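Local atomic coordinates of 1-deoxy-D-xylulose 5-phosphate reductoisomerase (Zymomonas mobilis, PDB entry 1R0K), a protein that catalyses the NADPH-dependent rearrangement and reduction of 1-deoxy-D-xylulose 5-phosphate to 2-C-methyl-D-erythritol 4-phosphate, an early step of isoprenoid biosynthesis that requires a divalent metal ion. Residues H18-L23 with A94-A99; Q32-T37 with A90-D95. All blocks are in the same frame, centred on the assembly; numbering follows the deposited sequence.

Contact 1: H18-L23 with A94-A99; sequences HSTLDL and ADWTMA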
ATOM      1  N   HIS B  18      21.595  15.161   5.781  1.00 14.12           N
ATOM      2  CA  HIS B  18      22.529  14.598   4.818  1.00 15.64           C
ATOM      3  C   HIS B  18      21.781  13.849   3.723  1.00 13.42           C
ATOM      4  O   HIS B  18      22.094  13.987   2.541  1.00 11.37           O
ATOM      5  CB  HIS B  18      23.503  13.649   5.517  1.00 20.25           C
ATOM      6  CG  HIS B  18      24.643  14.345   6.189  1.00 26.62           C
ATOM      7  ND1 HIS B  18      25.475  13.713   7.087  1.00 31.39           N
ATOM      8  CD2 HIS B  18      25.105  15.615   6.078  1.00 30.66           C
ATOM      9  CE1 HIS B  18      26.401  14.561   7.499  1.00 33.19           C
ATOM     10  NE2 HIS B  18      26.199  15.722   6.903  1.00 31.71           N
ATOM     11  N   SER B  19      20.794  13.051   4.122  1.00 12.23           N
ATOM     12  CA  SER B  19      20.005  12.290   3.160  1.00 11.64           C
ATOM     13  C   SER B  19      19.208  13.239   2.276  1.00 11.33           C
ATOM     14  O   SER B  19      19.031  12.993   1.081  1.00 10.81           O
ATOM     15  CB  SER B  19      19.050  11.340   3.888  1.00 12.03           C
ATOM     16  OG  SER B  19      19.763  10.341   4.601  1.00 11.72           O
ATOM     17  N   THR B  20      18.735  14.331   2.868  1.00 10.27           N
ATOM     18  CA  THR B  20      17.960  15.315   2.124  1.00 10.51           C
ATOM     19  C   THR B  20      18.844  16.001   1.084  1.00 11.54           C
ATOM     20  O   THR B  20      18.442  16.160  -0.063  1.00 10.89           O
ATOM     21  CB  THR B  20      17.352  16.378   3.066  1.00 11.16           C
ATOM     22  OG1 THR B  20      16.511  15.733   4.030  1.00  9.35           O
ATOM     23  CG2 THR B  20      16.514  17.388   2.270  1.00 11.44           C
ATOM     24  N   LEU B  21      20.049  16.404   1.483  1.00 12.30           N
ATOM     25  CA  LEU B  21      20.961  17.066   0.548  1.00 13.65           C
ATOM     26  C   LEU B  21      21.378  16.129  -0.582  1.00 12.97           C
ATOM     27  O   LEU B  21      21.536  16.556  -1.727  1.00 14.33           O
ATOM     28  CB  LEU B  21      22.191  17.588   1.290  1.00 15.84           C
ATOM     29  CG  LEU B  21      21.971  18.966   1.931  1.00 16.01           C
ATOM     30  CD1 LEU B  21      23.110  19.305   2.861  1.00 17.31           C
ATOM     31  CD2 LEU B  21      21.841  20.006   0.836  1.00 15.77           C
ATOM     32  N   ASP B  22      21.552  14.853  -0.256  1.00 14.02           N
ATOM     33  CA  ASP B  22      21.925  13.856  -1.252  1.00 14.80           C
ATOM     34  C   ASP B  22      20.942  13.944  -2.421  1.00 14.85           C
ATOM     35  O   ASP B  22      21.345  14.047  -3.578  1.00 13.94           O
ATOM     36  CB  ASP B  22      21.876  12.449  -0.640  1.00 14.78           C
ATOM     37  CG  ASP B  22      22.282  11.362  -1.630  1.00 17.38           C
ATOM     38  OD1 ASP B  22      23.490  11.062  -1.737  1.00 15.67           O
ATOM     39  OD2 ASP B  22      21.388  10.811  -2.309  1.00 17.35           O
ATOM     40  N   LEU B  23      19.648  13.926  -2.115  1.00 14.15           N
ATOM     41  CA  LEU B  23      18.632  13.986  -3.159  1.00 14.64           C
ATOM     42  C   LEU B  23      18.582  15.337  -3.860  1.00 15.15           C
ATOM     43  O   LEU B  23      18.377  15.405  -5.071  1.00 16.90           O
ATOM     44  CB  LEU B  23      17.249  13.648  -2.581  1.00 15.91           C
ATOM     45  CG  LEU B  23      17.121  12.252  -1.957  1.00 14.71           C
ATOM     46  CD1 LEU B  23      15.654  11.966  -1.631  1.00 12.83           C
ATOM     47  CD2 LEU B  23      17.652  11.207  -2.927  1.00 15.52           C
ATOM     48  N   ALA B  94      11.186  29.602   1.113  1.00 14.08           N
ATOM     49  CA  ALA B  94      11.349  28.356   0.366  1.00 13.10           C
ATOM     50  C   ALA B  94      10.008  27.669   0.128  1.00 12.90           C
ATOM     51  O   ALA B  94       9.180  27.586   1.034  1.00 10.68           O
ATOM     52  CB  ALA B  94      12.273  27.424   1.116  1.00 12.97           C
ATOM     53  N   ASP B  95       9.793  27.171  -1.087  1.00 13.31           N
ATOM     54  CA  ASP B  95       8.539  26.489  -1.379  1.00 13.44           C
ATOM     55  C   ASP B  95       8.517  25.154  -0.644  1.00 13.79           C
ATOM     56  O   ASP B  95       7.456  24.656  -0.270  1.00 11.89           O
ATOM     57  CB  ASP B  95       8.381  26.244  -2.881  1.00 17.17           C
ATOM     58  CG  ASP B  95       7.015  25.671  -3.235  1.00 22.29           C
ATOM     59  OD1 ASP B  95       6.001  26.388  -3.056  1.00 23.34           O
ATOM     60  OD2 ASP B  95       6.948  24.502  -3.682  1.00 23.63           O
ATOM     61  N   TRP B  96       9.696  24.582  -0.430  1.00 10.79           N
ATOM     62  CA  TRP B  96       9.799  23.302   0.254  1.00 11.51           C
ATOM     63  C   TRP B  96      10.799  23.435   1.388  1.00 11.75           C
ATOM     64  O   TRP B  96      11.942  23.839   1.172  1.00 10.84           O
ATOM     65  CB  TRP B  96      10.267  22.217  -0.712  1.00 10.61           C
ATOM     66  CG  TRP B  96      10.192  20.836  -0.150  1.00 10.51           C
ATOM     67  CD1 TRP B  96       9.099  20.018  -0.132  1.00 10.38           C
ATOM     68  CD2 TRP B  96      11.260  20.092   0.452  1.00  9.87           C
ATOM     69  NE1 TRP B  96       9.421  18.807   0.436  1.00  9.31           N
ATOM     70  CE2 TRP B  96      10.740  18.826   0.804  1.00 10.29           C
ATOM     71  CE3 TRP B  96      12.607  20.373   0.726  1.00 10.61           C
ATOM     72  CZ2 TRP B  96      11.521  17.837   1.417  1.00  9.62           C
ATOM     73  CZ3 TRP B  96      13.387  19.392   1.337  1.00  9.59           C
ATOM     74  CH2 TRP B  96      12.839  18.137   1.675  1.00 11.90           C
ATOM     75  N   THR B  97      10.364  23.091   2.596  1.00 10.35           N
ATOM     76  CA  THR B  97      11.215  23.190   3.774  1.00 10.86           C
ATOM     77  C   THR B  97      11.325  21.882   4.530  1.00 12.62           C
ATOM     78  O   THR B  97      10.319  21.300   4.929  1.00 12.59           O
ATOM     79  CB  THR B  97      10.679  24.237   4.782  1.00 10.76           C
ATOM     80  OG1 THR B  97      10.634  25.524   4.162  1.00 10.37           O
ATOM     81  CG2 THR B  97      11.578  24.298   6.024  1.00  9.20           C
ATOM     82  N   MET B  98      12.554  21.422   4.725  1.00 11.75           N
ATOM     83  CA  MET B  98      12.790  20.211   5.492  1.00 11.97           C
ATOM     84  C   MET B  98      13.029  20.703   6.915  1.00 12.80           C
ATOM     85  O   MET B  98      14.019  21.383   7.183  1.00 12.76           O
ATOM     86  CB  MET B  98      14.026  19.466   4.967  1.00 11.49           C
ATOM     87  CG  MET B  98      14.534  18.363   5.893  1.00 11.69           C
ATOM     88  SD  MET B  98      13.280  17.140   6.354  1.00 12.04           S
ATOM     89  CE  MET B  98      13.236  16.160   4.886  1.00 10.44           C
ATOM     90  N   ALA B  99      12.105  20.386   7.817  1.00 13.32           N
ATOM     91  CA  ALA B  99      12.219  20.799   9.211  1.00 11.55           C
ATOM     92  C   ALA B  99      12.863  19.652   9.966  1.00 14.11           C
ATOM     93  O   ALA B  99      12.175  18.750  10.445  1.00 13.16           O
ATOM     94  CB  ALA B  99      10.850  21.095   9.781  1.00 12.66           C
TER

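Contact 2: Q32-T37 with A90-D95; sequences QVIALT and AMMGAD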
ATOM      1  N   GLN B  32      16.538  24.867  -6.001  1.00 19.13           N
ATOM      2  CA  GLN B  32      17.379  26.010  -5.675  1.00 19.76           C
ATOM      3  C   GLN B  32      17.409  26.152  -4.155  1.00 18.49           C
ATOM      4  O   GLN B  32      16.390  26.432  -3.524  1.00 16.90           O
ATOM      5  CB  GLN B  32      16.814  27.282  -6.307  1.00 22.81           C
ATOM      6  CG  GLN B  32      17.334  28.562  -5.673  1.00 29.84           C
ATOM      7  CD  GLN B  32      16.963  29.797  -6.467  1.00 33.17           C
ATOM      8  OE1 GLN B  32      15.809  29.975  -6.867  1.00 34.18           O
ATOM      9  NE2 GLN B  32      17.943  30.666  -6.695  1.00 36.64           N
ATOM     10  N   VAL B  33      18.583  25.953  -3.569  1.00 17.15           N
ATOM     11  CA  VAL B  33      18.728  26.037  -2.127  1.00 17.44           C
ATOM     12  C   VAL B  33      18.724  27.464  -1.600  1.00 18.32           C
ATOM     13  O   VAL B  33      19.545  28.287  -2.002  1.00 17.91           O
ATOM     14  CB  VAL B  33      20.022  25.353  -1.670  1.00 17.88           C
ATOM     15  CG1 VAL B  33      20.165  25.461  -0.163  1.00 15.85           C
ATOM     16  CG2 VAL B  33      20.007  23.896  -2.096  1.00 18.21           C
ATOM     17  N   ILE B  34      17.794  27.750  -0.697  1.00 15.99           N
ATOM     18  CA  ILE B  34      17.703  29.066  -0.092  1.00 16.88           C
ATOM     19  C   ILE B  34      18.577  29.078   1.156  1.00 16.28           C
ATOM     20  O   ILE B  34      19.676  29.626   1.149  1.00 16.72           O
ATOM     21  CB  ILE B  34      16.246  29.409   0.302  1.00 18.49           C
ATOM     22  CG1 ILE B  34      15.346  29.377  -0.936  1.00 20.27           C
ATOM     23  CG2 ILE B  34      16.189  30.795   0.942  1.00 19.52           C
ATOM     24  CD1 ILE B  34      15.752  30.350  -2.023  1.00 23.60           C
ATOM     25  N   ALA B  35      18.099  28.459   2.228  1.00 14.92           N
ATOM     26  CA  ALA B  35      18.872  28.426   3.459  1.00 14.45           C
ATOM     27  C   ALA B  35      19.168  27.020   3.950  1.00 14.28           C
ATOM     28  O   ALA B  35      18.399  26.087   3.723  1.00 13.58           O
ATOM     29  CB  ALA B  35      18.150  29.202   4.547  1.00 13.62           C
ATOM     30  N   LEU B  36      20.311  26.882   4.609  1.00 14.63           N
ATOM     31  CA  LEU B  36      20.716  25.622   5.210  1.00 13.65           C
ATOM     32  C   LEU B  36      21.110  26.008   6.623  1.00 14.39           C
ATOM     33  O   LEU B  36      21.709  27.061   6.830  1.00 15.03           O
ATOM     34  CB  LEU B  36      21.927  25.020   4.493  1.00 14.20           C
ATOM     35  CG  LEU B  36      21.783  24.571   3.039  1.00 14.50           C
ATOM     36  CD1 LEU B  36      23.077  23.878   2.623  1.00 14.23           C
ATOM     37  CD2 LEU B  36      20.593  23.619   2.881  1.00 11.50           C
ATOM     38  N   THR B  37      20.764  25.182   7.601  1.00 14.37           N
ATOM     39  CA  THR B  37      21.132  25.500   8.971  1.00 15.16           C
ATOM     40  C   THR B  37      21.724  24.273   9.634  1.00 17.25           C
ATOM     41  O   THR B  37      21.476  23.147   9.211  1.00 16.07           O
ATOM     42  CB  THR B  37      19.921  25.944   9.809  1.00 15.91           C
ATOM     43  OG1 THR B  37      19.173  24.792  10.222  1.00 13.94           O
ATOM     44  CG2 THR B  37      19.029  26.874   9.003  1.00 13.27           C
ATOM     45  N   ALA B  90      13.986  30.240   8.159  1.00 14.44           N
ATOM     46  CA  ALA B  90      12.760  29.497   7.894  1.00 13.61           C
ATOM     47  C   ALA B  90      11.688  30.367   7.246  1.00 13.32           C
ATOM     48  O   ALA B  90      10.717  29.858   6.684  1.00 11.52           O
ATOM     49  CB  ALA B  90      12.224  28.896   9.197  1.00 12.18           C
ATOM     50  N   MET B  91      11.869  31.679   7.326  1.00 15.11           N
ATOM     51  CA  MET B  91      10.911  32.618   6.761  1.00 15.76           C
ATOM     52  C   MET B  91      11.393  33.222   5.447  1.00 17.24           C
ATOM     53  O   MET B  91      10.759  34.129   4.916  1.00 15.94           O
ATOM     54  CB  MET B  91      10.633  33.739   7.768  1.00 18.03           C
ATOM     55  CG  MET B  91       9.939  33.275   9.038  1.00 17.75           C
ATOM     56  SD  MET B  91       9.787  34.598  10.259  1.00 22.61           S
ATOM     57  CE  MET B  91       8.427  35.534   9.577  1.00 19.37           C
ATOM     58  N   MET B  92      12.508  32.723   4.918  1.00 17.56           N
ATOM     59  CA  MET B  92      13.039  33.259   3.671  1.00 17.24           C
ATOM     60  C   MET B  92      12.180  32.959   2.441  1.00 18.34           C
ATOM     61  O   MET B  92      12.439  33.481   1.358  1.00 20.14           O
ATOM     62  CB  MET B  92      14.481  32.788   3.465  1.00 18.76           C
ATOM     63  CG  MET B  92      15.459  33.441   4.441  1.00 17.86           C
ATOM     64  SD  MET B  92      17.177  32.989   4.162  1.00 18.08           S
ATOM     65  CE  MET B  92      17.569  34.039   2.730  1.00 20.11           C
ATOM     66  N   GLY B  93      11.162  32.116   2.601  1.00 17.03           N
ATOM     67  CA  GLY B  93      10.263  31.833   1.493  1.00 17.41           C
ATOM     68  C   GLY B  93      10.386  30.562   0.667  1.00 15.63           C
ATOM     69  O   GLY B  93       9.739  30.451  -0.375  1.00 15.91           O
ATOM     70  N   ALA B  94      11.186  29.602   1.113  1.00 14.08           N
ATOM     71  CA  ALA B  94      11.349  28.356   0.366  1.00 13.10           C
ATOM     72  C   ALA B  94      10.008  27.669   0.128  1.00 12.90           C
ATOM     73  O   ALA B  94       9.180  27.586   1.034  1.00 10.68           O
ATOM     74  CB  ALA B  94      12.273  27.424   1.116  1.00 12.97           C
ATOM     75  N   ASP B  95       9.793  27.171  -1.087  1.00 13.31           N
ATOM     76  CA  ASP B  95       8.539  26.489  -1.379  1.00 13.44           C
ATOM     77  C   ASP B  95       8.517  25.154  -0.644  1.00 13.79           C
ATOM     78  O   ASP B  95       7.456  24.656  -0.270  1.00 11.89           O
ATOM     79  CB  ASP B  95       8.381  26.244  -2.881  1.00 17.17           C
ATOM     80  CG  ASP B  95       7.015  25.671  -3.235  1.00 22.29           C
ATOM     81  OD1 ASP B  95       6.001  26.388  -3.056  1.00 23.34           O
ATOM     82  OD2 ASP B  95       6.948  24.502  -3.682  1.00 23.63           O
TER

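Contact 1: H18-L23 with A94-A99
Thr20 meets Trp96 and Met98 where the first helix of a Rossmann-type NADPH-binding domain lies against its parallel sheet, and the small contact shows how one beta-branched residue can serve two neighbours at once. Its methyl CG2 meets the indole at its edge, near the ring plane, 3.8 Å from Trp96 CH2 and equally far from CZ3. The hydroxyl branch faces Met98 instead: Thr20 OG1 is 3.4 Å from the terminal methyl CE and 3.8 Å from CG, van der Waals contacts without a hydrogen bond. Met98 folds back at chi2 (54°) and chi3 (78°), a double bend that brings CE up against the hydroxyl oxygen. The division of labour follows from the Thr20 rotamer, which sets CG2 anti to the backbone N and leaves OG1 beside it (chi1 -59°). There OG1 hydrogen-bonds to Ile16 O one helical turn back, so the buried hydroxyl is satisfied within its own helix. An alanine here would take away both branches, and is likely to leave a gap at the six-membered rim of the indole and Ile16 O without its hydroxyl partner. Further out, Trp96 NE1 bonds to Thr273 O in helix 267-275, which helps set the turn of the ring, while Ile270 of that helix also touches Thr20. The backbone N of Met98 sits 4.0 Å above the plane of the Trp96 ring, toward the rim.

Contact 2: Q32-T37 with A90-D95
Ile34 and Met92 make the main apolar contact between strand 31-38 of the Rossmann-type sheet and the turn leading from helix 83-90 into strand 96-99, a worked case of a connection packing over a strand it does not pair with. Ile34 CG2 is 3.6 Å from Met92 CB and 4.0 Å from CE, so the methionine curls past this one methyl, touching it at root and end. The curl comes from a single bend at chi3 (78°), the chain being extended at chi2. The thioether sulfur, Met92 SD, reaches on to the neighbouring residue, 3.9 Å from Ala35 CB. The other branch of the isoleucine, CG1, lies 4.2 Å from Ala94 CB in a looser touch. Between Met92 and Ala94 the chain turns at Gly93 with a positive phi (101°), a conformation in which a beta carbon would crowd the preceding carbonyl.

Polar interactions belong to the surroundings. Strand 31-38 bonds through its backbone to strand 5-10, and Ala35 N is also held by Thr8 OG1; Asp95 forms a salt bridge with Arg5. With no hydrogen bond across the two segments, the fit rests on buried apolar surface and close packing of the isoleucine, methionine and alanine side chains.

Contacts 1 and 2 lie with their centres about 9 Å apart and share Ala94 and Asp95, so the chain passes from the turn of contact 2 directly into the strand of contact 1. Strand 5-10 lies between the strands 31-38 and 96-99 in the parallel sheet, and Thr8 of that central strand touches both Ile34 and Ala94. The two contacts differ in their nearness to the active site. In contact 1 the Met98 side chain is about 4 Å from that of Ile16, a predicted NADPH-binding residue, and about 8 Å from that of Asp150, a predicted manganese ligand; contact 2 is structural packing away from these sites.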